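Local coordinates for protein peroxiredoxin PRX1, mitochondrial (Saccharomyces cerevisiae, PDB 5YKJ) that reduces peroxides in mitochondria as a 1-Cys peroxiredoxin, its oxidised thiol being resolved through the glutathione and thioredoxin systems, at residues F11-V17 / F94-G98; S29-S35 / N62-L68; V48-K53 / I83-V89; V127-F131 / I142-S147; K138-I142 / L163-D167. All blocks are in the same frame, centred on the assembly; numbering follows the deposited sequence.

Interaction 1. Residues F11-V17 / F94-G98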
# COMPACT_ATOMS: atom_id res chain seq x y z
N PHE A 11 -4.23 -14.90 3.92
CA PHE A 11 -5.50 -15.37 3.42
C PHE A 11 -5.32 -16.07 2.10
O PHE A 11 -4.38 -15.88 1.48
CB PHE A 11 -6.55 -14.23 3.30
CG PHE A 11 -6.14 -13.08 2.42
CD1 PHE A 11 -6.41 -13.10 1.07
CD2 PHE A 11 -5.54 -11.96 2.94
CE1 PHE A 11 -6.01 -12.09 0.24
CE2 PHE A 11 -5.17 -10.94 2.11
CZ PHE A 11 -5.42 -10.99 0.77
N ASP A 12 -6.32 -16.84 1.73
CA ASP A 12 -6.41 -17.47 0.44
C ASP A 12 -7.57 -16.79 -0.27
O ASP A 12 -8.53 -16.51 0.32
CB ASP A 12 -6.69 -18.97 0.52
CG ASP A 12 -5.53 -19.75 1.10
OD1 ASP A 12 -4.44 -19.65 0.69
OD2 ASP A 12 -5.77 -20.51 2.00
N ALA A 13 -7.42 -16.54 -1.55
CA ALA A 13 -8.48 -15.90 -2.29
C ALA A 13 -8.42 -16.22 -3.76
O ALA A 13 -7.44 -16.58 -4.24
CB ALA A 13 -8.36 -14.39 -2.15
N ASP A 14 -9.56 -16.04 -4.39
CA ASP A 14 -9.72 -16.11 -5.81
C ASP A 14 -9.44 -14.70 -6.34
O ASP A 14 -9.86 -13.75 -5.79
CB ASP A 14 -11.14 -16.54 -6.17
CG ASP A 14 -11.60 -17.69 -5.34
OD1 ASP A 14 -11.21 -18.80 -5.68
OD2 ASP A 14 -12.29 -17.48 -4.30
N THR A 15 -8.67 -14.64 -7.41
CA THR A 15 -8.27 -13.39 -8.00
C THR A 15 -8.21 -13.50 -9.52
O THR A 15 -8.36 -14.54 -10.07
CB THR A 15 -6.86 -12.94 -7.54
OG1 THR A 15 -5.86 -13.66 -8.22
CG2 THR A 15 -6.67 -13.17 -6.06
N THR A 16 -7.94 -12.35 -10.12
CA THR A 16 -7.82 -12.19 -11.55
C THR A 16 -6.62 -12.93 -12.08
O THR A 16 -6.52 -13.07 -13.25
CB THR A 16 -7.76 -10.71 -12.01
OG1 THR A 16 -6.72 -10.04 -11.31
CG2 THR A 16 -9.06 -10.03 -11.83
N VAL A 17 -5.71 -13.35 -11.22
CA VAL A 17 -4.55 -14.16 -11.62
C VAL A 17 -4.63 -15.60 -11.16
O VAL A 17 -3.67 -16.29 -11.23
CB VAL A 17 -3.16 -13.61 -11.22
CG1 VAL A 17 -3.02 -12.17 -11.55
CG2 VAL A 17 -2.75 -13.94 -9.80
N PHE A 94 -1.03 -7.03 -11.90
CA PHE A 94 -1.26 -7.43 -10.55
C PHE A 94 -2.68 -7.94 -10.45
O PHE A 94 -3.49 -7.69 -11.22
CB PHE A 94 -1.01 -6.26 -9.58
CG PHE A 94 -1.70 -4.99 -9.97
CD1 PHE A 94 -3.03 -4.83 -9.72
CD2 PHE A 94 -1.03 -3.94 -10.55
CE1 PHE A 94 -3.68 -3.69 -10.08
CE2 PHE A 94 -1.67 -2.78 -10.86
CZ PHE A 94 -3.00 -2.66 -10.65
N PRO A 95 -2.87 -8.72 -9.40
CA PRO A 95 -4.18 -9.28 -9.16
C PRO A 95 -5.17 -8.33 -8.52
O PRO A 95 -4.79 -7.43 -7.88
CB PRO A 95 -3.94 -10.38 -8.13
CG PRO A 95 -2.50 -10.40 -7.83
CD PRO A 95 -1.93 -9.15 -8.35
N ILE A 96 -6.42 -8.63 -8.75
CA ILE A 96 -7.50 -7.99 -8.07
C ILE A 96 -8.26 -9.15 -7.40
O ILE A 96 -8.64 -10.05 -8.04
CB ILE A 96 -8.46 -7.19 -8.96
CG1 ILE A 96 -7.66 -6.20 -9.81
CG2 ILE A 96 -9.44 -6.42 -8.09
CD1 ILE A 96 -8.50 -5.26 -10.60
N ILE A 97 -8.41 -9.07 -6.08
CA ILE A 97 -9.07 -10.09 -5.32
C ILE A 97 -10.60 -10.04 -5.45
O ILE A 97 -11.18 -9.05 -5.28
CB ILE A 97 -8.71 -9.93 -3.81
CG1 ILE A 97 -7.20 -10.10 -3.57
CG2 ILE A 97 -9.56 -10.84 -2.93
CD1 ILE A 97 -6.70 -9.38 -2.32
N GLY A 98 -11.20 -11.18 -5.74
CA GLY A 98 -12.63 -11.26 -5.82
C GLY A 98 -13.22 -11.56 -4.46
O GLY A 98 -13.36 -12.66 -4.07
O HOH W 1 -11.88 -14.71 -2.87
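Thr16 meets Ile96 through its whole side chain. CB stands 4.1 Å from Ile96 N; from it OG1 accepts the Ile96 N-H at 2.9 Å (N-H...O 152°) and also rests against Pro95 CA, while CG2 lies 4.1 Å from Ile96 CB. With OG1 between its own N and carbonyl carbon (chi1 54°), the hydroxyl faces segment 94-98 and stands in for a backbone carbonyl. The Thr16 N-H returns to Ile96 O, and Gly98 N donates to Asp14 O at 2.9 Å. Water 1 extends this edge by accepting from Asp14 N and donating to Gly98 O. Beneath, Ile97 splits its branches: CD1 touches the edge of the Phe11 ring at CZ, 3.7 Å away, and CG2 meets Ala13 CB. Thr15 OG1 accepts from Val17 N, an ST turn, which leaves Val17 against Pro95; OG1 is also hydrogen-bonded to Gly18 O. The single bridge of Thr15 with Ile97 sets segment 11-17 along strand 96-98, an outermost strand of the central sheet in this thioredoxin-fold peroxiredoxin.

Interaction 2. Residues S29-S35 / N62-L68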
# COMPACT_ATOMS: atom_id res chain seq x y z
N SER A 29 8.82 -9.52 -1.06
CA SER A 29 8.67 -8.19 -1.55
C SER A 29 7.84 -7.36 -0.58
O SER A 29 7.19 -7.89 0.27
CB SER A 29 7.94 -8.22 -2.88
OG SER A 29 8.72 -8.77 -3.91
N TRP A 30 7.88 -6.07 -0.76
CA TRP A 30 6.99 -5.19 -0.03
C TRP A 30 5.66 -5.35 -0.79
O TRP A 30 5.61 -5.81 -1.88
CB TRP A 30 7.43 -3.72 -0.09
CG TRP A 30 8.55 -3.38 0.78
CD1 TRP A 30 9.84 -3.74 0.62
CD2 TRP A 30 8.52 -2.57 1.94
NE1 TRP A 30 10.61 -3.23 1.62
CE2 TRP A 30 9.82 -2.48 2.43
CE3 TRP A 30 7.52 -1.88 2.59
CZ2 TRP A 30 10.12 -1.78 3.58
CZ3 TRP A 30 7.85 -1.14 3.72
CH2 TRP A 30 9.12 -1.11 4.20
N GLY A 31 4.61 -4.92 -0.13
CA GLY A 31 3.30 -4.97 -0.70
C GLY A 31 2.43 -3.73 -0.46
O GLY A 31 2.55 -3.10 0.51
N VAL A 32 1.59 -3.46 -1.43
CA VAL A 32 0.59 -2.43 -1.33
C VAL A 32 -0.78 -3.08 -1.63
O VAL A 32 -1.04 -3.49 -2.72
CB VAL A 32 0.85 -1.22 -2.25
CG1 VAL A 32 -0.27 -0.22 -2.15
CG2 VAL A 32 2.11 -0.52 -1.88
N LEU A 33 -1.62 -3.18 -0.59
CA LEU A 33 -2.93 -3.71 -0.74
C LEU A 33 -3.91 -2.52 -0.75
O LEU A 33 -3.96 -1.81 0.19
CB LEU A 33 -3.26 -4.70 0.36
CG LEU A 33 -4.66 -5.27 0.55
CD1 LEU A 33 -5.05 -6.11 -0.62
CD2 LEU A 33 -4.78 -6.00 1.88
N PHE A 34 -4.63 -2.33 -1.84
CA PHE A 34 -5.55 -1.25 -2.01
C PHE A 34 -6.97 -1.77 -2.26
O PHE A 34 -7.16 -2.68 -2.94
CB PHE A 34 -5.12 -0.26 -3.10
CG PHE A 34 -4.80 -0.87 -4.43
CD1 PHE A 34 -3.56 -1.27 -4.70
CD2 PHE A 34 -5.74 -1.04 -5.39
CE1 PHE A 34 -3.25 -1.81 -5.89
CE2 PHE A 34 -5.43 -1.57 -6.62
CZ PHE A 34 -4.19 -1.97 -6.85
N SER A 35 -7.91 -1.09 -1.63
CA SER A 35 -9.27 -1.49 -1.57
C SER A 35 -10.29 -0.60 -2.28
O SER A 35 -10.16 0.54 -2.31
CB SER A 35 -9.66 -1.60 -0.10
OG SER A 35 -8.67 -2.26 0.60
N ASN A 62 10.92 -3.25 -5.46
CA ASN A 62 10.58 -4.53 -4.88
C ASN A 62 9.23 -4.50 -4.14
O ASN A 62 9.10 -4.99 -3.09
CB ASN A 62 11.66 -5.08 -3.95
CG ASN A 62 11.45 -6.51 -3.61
OD1 ASN A 62 10.99 -7.27 -4.40
ND2 ASN A 62 11.82 -6.88 -2.39
N VAL A 63 8.26 -3.85 -4.76
CA VAL A 63 6.91 -3.75 -4.24
C VAL A 63 5.90 -4.42 -5.20
O VAL A 63 5.89 -4.13 -6.33
CB VAL A 63 6.48 -2.29 -4.07
CG1 VAL A 63 5.09 -2.22 -3.50
CG2 VAL A 63 7.44 -1.54 -3.18
N LYS A 64 5.07 -5.30 -4.66
CA LYS A 64 4.03 -5.95 -5.40
C LYS A 64 2.69 -5.30 -5.03
O LYS A 64 2.42 -5.07 -3.90
CB LYS A 64 3.95 -7.41 -5.04
CG LYS A 64 5.11 -8.20 -5.57
CD LYS A 64 4.94 -9.69 -5.47
CE LYS A 64 6.21 -10.31 -5.97
NZ LYS A 64 6.77 -11.34 -5.10
N LEU A 65 1.90 -5.02 -6.05
CA LEU A 65 0.60 -4.44 -5.92
C LEU A 65 -0.46 -5.53 -5.91
O LEU A 65 -0.30 -6.56 -6.45
CB LEU A 65 0.32 -3.45 -7.07
CG LEU A 65 1.28 -2.30 -7.22
CD1 LEU A 65 1.15 -1.63 -8.56
CD2 LEU A 65 0.95 -1.27 -6.18
N ILE A 66 -1.52 -5.24 -5.19
CA ILE A 66 -2.68 -6.11 -5.14
C ILE A 66 -3.93 -5.30 -4.78
O ILE A 66 -3.96 -4.61 -3.86
CB ILE A 66 -2.48 -7.33 -4.26
CG1 ILE A 66 -3.65 -8.26 -4.39
CG2 ILE A 66 -2.23 -6.94 -2.83
CD1 ILE A 66 -3.31 -9.68 -4.02
N GLY A 67 -4.92 -5.47 -5.60
CA GLY A 67 -6.12 -4.76 -5.44
C GLY A 67 -7.28 -5.59 -4.77
O GLY A 67 -7.22 -6.78 -4.85
N LEU A 68 -8.25 -5.08 -3.98
CA LEU A 68 -9.32 -5.80 -3.46
C LEU A 68 -10.51 -4.96 -3.83
O LEU A 68 -10.57 -3.83 -3.68
CB LEU A 68 -9.19 -5.90 -1.93
CG LEU A 68 -10.31 -6.56 -1.15
CD1 LEU A 68 -9.83 -6.91 0.22
CD2 LEU A 68 -11.47 -5.60 -1.00
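The Phe34 ring lies over the neighbouring strand: Gly67 CA sits beneath one face, 3.7 Å from the ring centroid and 21° off its normal, a CH-pi contact, with Ile66 O under the same face, both offset toward the rim. Leu65 CB meets the ring edge at CE1. Holding CG between the backbone N and carbonyl carbon (chi1 52°) lays the ring across the strand, where a side chain on Gly67 would collide with CE2. Asn62 O approaches the edge of the Trp30 indole while accepting from Trp30 N at 2.8 Å. At this end Ser29 OG donates to Asn62 OD1 at 2.8 Å, from above the carbonyl plane; Lys64 NZ reaches Ser29 OG weakly, its stronger partner being Leu26 O. On the face opposite Phe34, Leu33 and Ile66 run side by side, CD1 to CG2 3.7 Å. Six backbone bonds, from Trp30 N to Leu68 N, and axes 21° apart define two adjacent parallel strands, joined by a beta-alpha-beta crossover at the centre of the thioredoxin fold.

Interaction 3. Residues V48-K53 / I83-V89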
# COMPACT_ATOMS: atom_id res chain seq x y z
N VAL A 48 -6.97 2.38 -10.18
CA VAL A 48 -6.40 1.16 -10.62
C VAL A 48 -5.62 1.37 -11.92
O VAL A 48 -4.62 0.82 -12.13
CB VAL A 48 -7.45 0.01 -10.73
CG1 VAL A 48 -6.79 -1.27 -11.16
CG2 VAL A 48 -8.12 -0.27 -9.44
N SER A 49 -6.15 2.22 -12.75
CA SER A 49 -5.49 2.55 -14.00
C SER A 49 -4.11 3.16 -13.74
O SER A 49 -3.18 2.85 -14.39
CB SER A 49 -6.37 3.58 -14.80
OG SER A 49 -7.56 3.01 -15.24
N ALA A 50 -4.04 4.05 -12.77
CA ALA A 50 -2.78 4.68 -12.45
C ALA A 50 -1.75 3.69 -11.89
O ALA A 50 -0.63 3.70 -12.27
CB ALA A 50 -2.99 5.87 -11.52
N PHE A 51 -2.19 2.83 -10.98
CA PHE A 51 -1.30 1.84 -10.43
C PHE A 51 -0.82 0.92 -11.54
O PHE A 51 0.27 0.50 -11.53
CB PHE A 51 -1.98 1.04 -9.32
CG PHE A 51 -2.02 1.76 -8.00
CD1 PHE A 51 -0.88 1.99 -7.30
CD2 PHE A 51 -3.21 2.16 -7.47
CE1 PHE A 51 -0.95 2.66 -6.10
CE2 PHE A 51 -3.27 2.84 -6.27
CZ PHE A 51 -2.14 3.09 -5.58
N ALA A 52 -1.71 0.61 -12.46
CA ALA A 52 -1.29 -0.24 -13.59
C ALA A 52 -0.22 0.42 -14.46
O ALA A 52 0.70 -0.19 -14.84
CB ALA A 52 -2.48 -0.63 -14.46
N LYS A 53 -0.41 1.66 -14.76
CA LYS A 53 0.54 2.38 -15.58
C LYS A 53 1.87 2.50 -14.89
O LYS A 53 2.87 2.51 -15.50
CB LYS A 53 0.13 3.79 -15.83
CG LYS A 53 -1.06 4.12 -16.64
CD LYS A 53 -0.84 5.56 -17.14
CE LYS A 53 -1.96 6.54 -16.93
NZ LYS A 53 -2.78 6.44 -18.13
N ILE A 83 -10.26 -0.98 -17.73
CA ILE A 83 -9.09 -0.29 -17.20
C ILE A 83 -7.94 -0.29 -18.23
O ILE A 83 -7.31 0.69 -18.42
CB ILE A 83 -8.63 -0.92 -15.85
CG1 ILE A 83 -9.59 -0.61 -14.69
CG2 ILE A 83 -7.21 -0.46 -15.47
CD1 ILE A 83 -9.71 -1.65 -13.62
N LYS A 84 -7.73 -1.40 -18.92
CA LYS A 84 -6.71 -1.46 -19.93
C LYS A 84 -6.97 -0.38 -21.00
O LYS A 84 -6.10 0.34 -21.39
CB LYS A 84 -6.61 -2.89 -20.56
CG LYS A 84 -5.96 -3.92 -19.66
CD LYS A 84 -5.73 -5.29 -20.31
CE LYS A 84 -6.95 -5.91 -20.95
NZ LYS A 84 -6.54 -7.11 -21.76
N GLU A 85 -8.21 -0.29 -21.42
CA GLU A 85 -8.60 0.69 -22.41
C GLU A 85 -8.44 2.12 -21.95
O GLU A 85 -7.94 2.92 -22.67
CB GLU A 85 -10.05 0.48 -22.87
CG GLU A 85 -10.36 -0.92 -23.35
CD GLU A 85 -11.84 -1.24 -23.49
OE1 GLU A 85 -12.64 -0.30 -23.51
OE2 GLU A 85 -12.18 -2.43 -23.62
N ILE A 86 -8.90 2.41 -20.75
CA ILE A 86 -8.79 3.73 -20.19
C ILE A 86 -7.39 4.18 -19.89
O ILE A 86 -7.02 5.26 -20.23
CB ILE A 86 -9.67 3.83 -18.95
CG1 ILE A 86 -11.12 3.65 -19.36
CG2 ILE A 86 -9.46 5.12 -18.19
CD1 ILE A 86 -11.98 3.33 -18.18
N ALA A 87 -6.63 3.32 -19.26
CA ALA A 87 -5.26 3.60 -18.94
C ALA A 87 -4.31 3.49 -20.11
O ALA A 87 -3.21 3.91 -20.01
CB ALA A 87 -4.80 2.67 -17.87
N LYS A 88 -4.74 2.87 -21.18
CA LYS A 88 -3.86 2.60 -22.29
C LYS A 88 -2.66 1.79 -21.85
O LYS A 88 -1.56 2.17 -22.07
CB LYS A 88 -3.45 3.84 -23.07
CG LYS A 88 -4.64 4.55 -23.68
CD LYS A 88 -4.23 5.70 -24.57
CE LYS A 88 -4.80 5.52 -25.96
NZ LYS A 88 -6.26 5.67 -26.01
N VAL A 89 -2.92 0.69 -21.19
CA VAL A 89 -1.90 -0.24 -20.76
C VAL A 89 -2.21 -1.59 -21.40
O VAL A 89 -3.32 -1.92 -21.60
CB VAL A 89 -1.81 -0.46 -19.24
CG1 VAL A 89 -1.14 0.72 -18.52
CG2 VAL A 89 -3.17 -0.74 -18.67
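Ser49 fits against Ile83 and Ala87 where two helices of the thioredoxin-fold domain cross, their local axes 9.2 Å apart at -74°. Its CB meets Ala87 CB at 3.6 Å, and OG lies 3.5 Å from Ile83 CG2. These small groups let the backbones approach, Ser49 CA to Ala87 CA being 5.1 Å.

Ile83 uses both branches: CG1 lies beside the backbone N (chi1 -71°), which puts CG2 anti to that N and over Ser49, while CD1 reaches Val48 CG1 at 3.8 Å, the two side chains crossing at about a right angle. An alanine at Ile83 would remove both branches and would probably open a gap beside Val48 and strip part of the apolar cover from the Ser49 hydroxyl. In the same first layer, Lys88 leaves the helix with positive phi, and the chain turns to bring Val89 back onto helix 48-53, where Val89 CG1 rests 3.8 Å from Lys53 CA.

Behind these contacts, the Ser49 hydroxyl, buried among carbons on this side, bonds back to Thr45 O in the preceding turn, so it needs no polar partner from helix 83-87. Val48 packs on Phe34 and His36, and Phe51 stacks on Phe34, which ties helix 48-53 to the sheet. One direct polar contact completes the interface at its exposed end: the Lys53 chain, bent at chi3 and chi4, lets NZ donate a hydrogen bond to Ala87 O at 3.2 Å, the donor tilted 28° from the carbonyl plane.

Interaction 4. Residues V127-F131 / I142-S147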
# COMPACT_ATOMS: atom_id res chain seq x y z
N VAL A 127 -14.69 0.31 2.55
CA VAL A 127 -13.72 -0.62 1.93
C VAL A 127 -12.84 0.18 1.00
O VAL A 127 -12.93 0.12 -0.16
CB VAL A 127 -14.43 -1.75 1.22
CG1 VAL A 127 -13.40 -2.73 0.68
CG2 VAL A 127 -15.31 -2.47 2.22
N ARG A 128 -12.02 0.97 1.63
CA ARG A 128 -11.20 1.93 0.94
C ARG A 128 -9.80 2.14 1.48
O ARG A 128 -9.17 3.08 1.14
CB ARG A 128 -11.91 3.30 0.99
CG ARG A 128 -12.94 3.54 -0.09
CD ARG A 128 -12.29 3.64 -1.46
NE ARG A 128 -11.64 4.91 -1.67
CZ ARG A 128 -10.92 5.22 -2.74
NH1 ARG A 128 -10.77 4.37 -3.71
NH2 ARG A 128 -10.37 6.40 -2.85
N SER A 129 -9.38 1.26 2.35
CA SER A 129 -8.06 1.40 2.91
C SER A 129 -6.95 0.91 2.02
O SER A 129 -7.13 0.09 1.23
CB SER A 129 -7.98 0.71 4.28
OG SER A 129 -8.92 1.23 5.16
N VAL A 130 -5.80 1.52 2.22
CA VAL A 130 -4.58 1.13 1.55
C VAL A 130 -3.59 0.74 2.65
O VAL A 130 -3.40 1.45 3.54
CB VAL A 130 -3.95 2.24 0.67
CG1 VAL A 130 -2.64 1.77 0.03
CG2 VAL A 130 -4.89 2.60 -0.45
N PHE A 131 -3.04 -0.44 2.53
CA PHE A 131 -2.08 -0.93 3.49
C PHE A 131 -0.71 -1.15 2.84
O PHE A 131 -0.64 -1.82 1.88
CB PHE A 131 -2.55 -2.29 4.08
CG PHE A 131 -3.95 -2.30 4.66
CD1 PHE A 131 -5.08 -2.47 3.87
CD2 PHE A 131 -4.14 -2.17 6.02
CE1 PHE A 131 -6.32 -2.47 4.41
CE2 PHE A 131 -5.43 -2.18 6.55
CZ PHE A 131 -6.47 -2.36 5.74
N ILE A 142 -1.02 2.99 6.83
CA ILE A 142 -2.38 2.84 6.38
C ILE A 142 -2.98 4.19 6.04
O ILE A 142 -2.71 5.12 6.66
CB ILE A 142 -3.26 2.20 7.51
CG1 ILE A 142 -2.66 0.90 8.00
CG2 ILE A 142 -4.68 1.90 7.06
CD1 ILE A 142 -3.41 0.33 9.17
N PHE A 143 -3.79 4.19 5.00
CA PHE A 143 -4.53 5.37 4.71
C PHE A 143 -5.88 5.05 4.09
O PHE A 143 -5.98 4.14 3.32
CB PHE A 143 -3.72 6.42 3.97
CG PHE A 143 -3.34 6.07 2.59
CD1 PHE A 143 -4.16 6.40 1.55
CD2 PHE A 143 -2.14 5.49 2.31
CE1 PHE A 143 -3.84 6.12 0.28
CE2 PHE A 143 -1.79 5.20 1.03
CZ PHE A 143 -2.64 5.54 0.01
N THR A 144 -6.88 5.82 4.48
CA THR A 144 -8.23 5.63 3.99
C THR A 144 -8.89 6.90 3.48
O THR A 144 -9.25 7.72 4.21
CB THR A 144 -9.14 4.94 5.03
OG1 THR A 144 -8.47 3.85 5.64
CG2 THR A 144 -10.42 4.47 4.39
N TYR A 145 -9.03 6.95 2.15
CA TYR A 145 -9.69 8.01 1.47
C TYR A 145 -11.06 7.47 1.03
O TYR A 145 -11.20 6.40 0.66
CB TYR A 145 -8.95 8.45 0.20
CG TYR A 145 -7.62 9.18 0.32
CD1 TYR A 145 -6.86 9.14 1.46
CD2 TYR A 145 -7.15 9.90 -0.73
CE1 TYR A 145 -5.67 9.81 1.55
CE2 TYR A 145 -5.96 10.56 -0.66
CZ TYR A 145 -5.22 10.49 0.49
OH TYR A 145 -4.02 11.11 0.58
N PRO A 146 -12.04 8.37 1.14
CA PRO A 146 -13.36 7.96 0.75
C PRO A 146 -13.46 7.74 -0.82
O PRO A 146 -12.60 8.22 -1.48
CB PRO A 146 -14.27 9.10 1.13
CG PRO A 146 -13.39 10.28 1.03
CD PRO A 146 -12.01 9.80 1.46
N SER A 147 -14.43 7.03 -1.40
CA SER A 147 -14.46 6.67 -2.76
C SER A 147 -14.63 7.89 -3.60
O SER A 147 -14.61 7.87 -4.75
CB SER A 147 -15.60 5.72 -2.97
OG SER A 147 -16.81 6.32 -2.64
O HOH W 2 -7.17 5.05 0.63
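Val130 and Phe143 form the antiparallel hydrogen-bonded pair of this contact: Val130 N donates to Phe143 O at 2.8 Å, and Phe143 N returns a bond to Val130 O at 3.1 Å, in the carbonyl plane. The local strand axes run at 164°.

Among side-chain polar bonds, the Ser129 and Thr144 hydroxyls lie 2.7 Å apart (OG to OG1), with either a possible donor. Arg128 NE donates to Tyr145 O, 2.8 Å away with an N-H...O angle of 151°, from above that carbonyl's plane; NH2 adds a weak bond to Pro146 O. Bends at chi2 and chi3 fold the arginine back over Tyr145 to Ser147, and Ser147 CA lies over one face of its guanidinium, 3.4 Å from the plane. NH1 forms a salt bridge with Glu47, which probably helps fix the guanidinium.

Water 2 links the two backbones beyond the paired residues, donating to Arg128 O and Phe143 O and accepting from Tyr145 N.

Apolar contact falls on both faces. Val130 CB sits over the Phe143 ring, 3.7 Å from its centroid and 17° off the normal, a CH-pi contact, while Phe131 CD2 meets Ile142 CG1 at 3.9 Å on the other.

Together these features describe a beta hairpin, 129-133 with 139-144, at the antiparallel edge of the mixed thioredoxin-fold sheet.

Interaction 5. Residues K138-I142 / L163-D167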
# COMPACT_ATOMS: atom_id res chain seq x y z
N LYS A 138 4.56 -7.02 8.05
CA LYS A 138 4.07 -6.05 8.98
C LYS A 138 3.41 -4.93 8.23
O LYS A 138 3.90 -4.50 7.32
CB LYS A 138 5.19 -5.42 9.83
CG LYS A 138 5.97 -6.42 10.60
CD LYS A 138 5.06 -7.03 11.60
CE LYS A 138 5.73 -8.19 12.28
NZ LYS A 138 5.78 -7.99 13.72
N ILE A 139 2.28 -4.47 8.74
CA ILE A 139 1.61 -3.32 8.20
C ILE A 139 2.41 -2.11 8.70
O ILE A 139 2.59 -1.93 9.84
CB ILE A 139 0.15 -3.22 8.67
CG1 ILE A 139 -0.67 -4.40 8.15
CG2 ILE A 139 -0.42 -1.93 8.16
CD1 ILE A 139 -2.02 -4.57 8.80
N ARG A 140 2.89 -1.31 7.77
CA ARG A 140 3.72 -0.17 8.09
C ARG A 140 3.06 1.20 8.04
O ARG A 140 3.48 2.11 8.66
CB ARG A 140 4.99 -0.19 7.22
CG ARG A 140 5.78 -1.49 7.32
CD ARG A 140 6.48 -1.64 8.65
NE ARG A 140 7.44 -0.58 8.87
CZ ARG A 140 8.68 -0.64 8.44
NH1 ARG A 140 9.11 -1.71 7.85
NH2 ARG A 140 9.48 0.37 8.62
N LEU A 141 2.03 1.28 7.23
CA LEU A 141 1.33 2.51 6.98
C LEU A 141 -0.03 2.19 6.42
O LEU A 141 -0.14 1.32 5.68
CB LEU A 141 2.14 3.34 5.96
CG LEU A 141 1.76 4.78 5.62
CD1 LEU A 141 2.97 5.65 5.26
CD2 LEU A 141 0.81 4.84 4.43
N ILE A 142 -1.02 2.99 6.83
CA ILE A 142 -2.38 2.84 6.38
C ILE A 142 -2.98 4.19 6.04
O ILE A 142 -2.71 5.12 6.66
CB ILE A 142 -3.26 2.20 7.51
CG1 ILE A 142 -2.66 0.90 8.00
CG2 ILE A 142 -4.68 1.90 7.06
CD1 ILE A 142 -3.41 0.33 9.17
N LEU A 163 10.02 4.67 3.86
CA LEU A 163 10.05 3.49 4.69
C LEU A 163 11.23 2.59 4.43
O LEU A 163 11.80 2.07 5.33
CB LEU A 163 8.76 2.67 4.51
CG LEU A 163 7.49 3.24 5.14
CD1 LEU A 163 6.29 2.60 4.48
CD2 LEU A 163 7.51 2.97 6.63
N GLN A 164 11.51 2.41 3.16
CA GLN A 164 12.63 1.58 2.78
C GLN A 164 13.95 2.20 3.23
O GLN A 164 14.80 1.50 3.64
CB GLN A 164 12.64 1.28 1.28
CG GLN A 164 11.44 0.44 0.87
CD GLN A 164 11.43 0.08 -0.61
OE1 GLN A 164 12.00 0.73 -1.42
NE2 GLN A 164 10.75 -0.96 -0.91
N LEU A 165 14.04 3.49 3.08
CA LEU A 165 15.24 4.20 3.49
C LEU A 165 15.45 4.13 5.01
O LEU A 165 16.53 3.90 5.48
CB LEU A 165 15.23 5.65 3.03
CG LEU A 165 16.52 6.40 3.40
CD1 LEU A 165 17.71 5.80 2.67
CD2 LEU A 165 16.34 7.85 3.09
N THR A 166 14.38 4.33 5.75
CA THR A 166 14.48 4.24 7.17
C THR A 166 14.93 2.85 7.64
O THR A 166 15.70 2.75 8.53
CB THR A 166 13.18 4.65 7.93
OG1 THR A 166 12.13 3.79 7.63
CG2 THR A 166 12.81 5.97 7.61
N ASP A 167 14.40 1.80 7.04
CA ASP A 167 14.80 0.46 7.35
C ASP A 167 16.25 0.19 6.96
O ASP A 167 16.93 -0.50 7.64
CB ASP A 167 13.93 -0.57 6.64
CG ASP A 167 12.54 -0.71 7.27
OD1 ASP A 167 12.28 -0.04 8.22
OD2 ASP A 167 11.77 -1.48 6.75
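Asp167 OD2 takes the Arg140 NH1 hydrogen on its syn lone pair at 2.9 Å, along a nearly straight N-H...O line of 168°. Its twin OD1 accepts from Arg140 NH2, also at 2.9 Å, so the arginine grips the carboxylate end-on, one nitrogen to each oxygen. The guanidinium and carboxylate planes differ by 26°, nearly coplanar, which suits this two-pronged salt bridge. Arg140 NH1 has a second acidic partner in Asp134, and the arginine would probably favour the ionised form of both carboxylates. Bends at chi2 and chi3 curl the chain so that the guanidinium meets helix 163-167, whereas its aliphatic start packs on Leu163: Arg140 CB is 4.1 Å from Leu163 CD2.

The contact joins the edge strand 139-144 of the thioredoxin-fold sheet to helix 153-169, which covers one side of it, and Trp30 packs against Arg140, Leu163 and Asp167 alike. A methionine in place of Arg140 would lose both prongs and is likely to leave the Asp167 and Asp134 carboxylates without their shared positive mate.

Within the helix, Leu163 O accepts from both Asp167 N and Thr166 OG1, the latter at 2.9 Å and from above the carbonyl plane. Leu141 CB approaches Leu163 CD1 more loosely, at 4.5 Å.

How the interactions relate
Four of the five contacts share one mixed sheet. Interaction 2 lies at its middle; Ile97 N of interaction 1 bonds to its Gly67 O at 2.9 Å, and Leu33 O meets Phe131 N of interaction 4 at 2.9 Å. Interactions 4 and 5 share Ile142. Interaction 3 packs on the sheet through Phe34 and Phe94, Phe94 CE2 coming 3.7 Å from Ala52 CA. Trp30 CH2 of interaction 2 lies 3.8 Å from Leu163 CB of interaction 5. Interactions 3 and 5 have centres about 26 Å apart. Cys44, seen as S-hydroxycysteine and probably peroxidatic as in 1-Cys peroxiredoxins, comes just before helix 46-53 (interaction 3), whose Glu47 pairs with Arg128 of interaction 4.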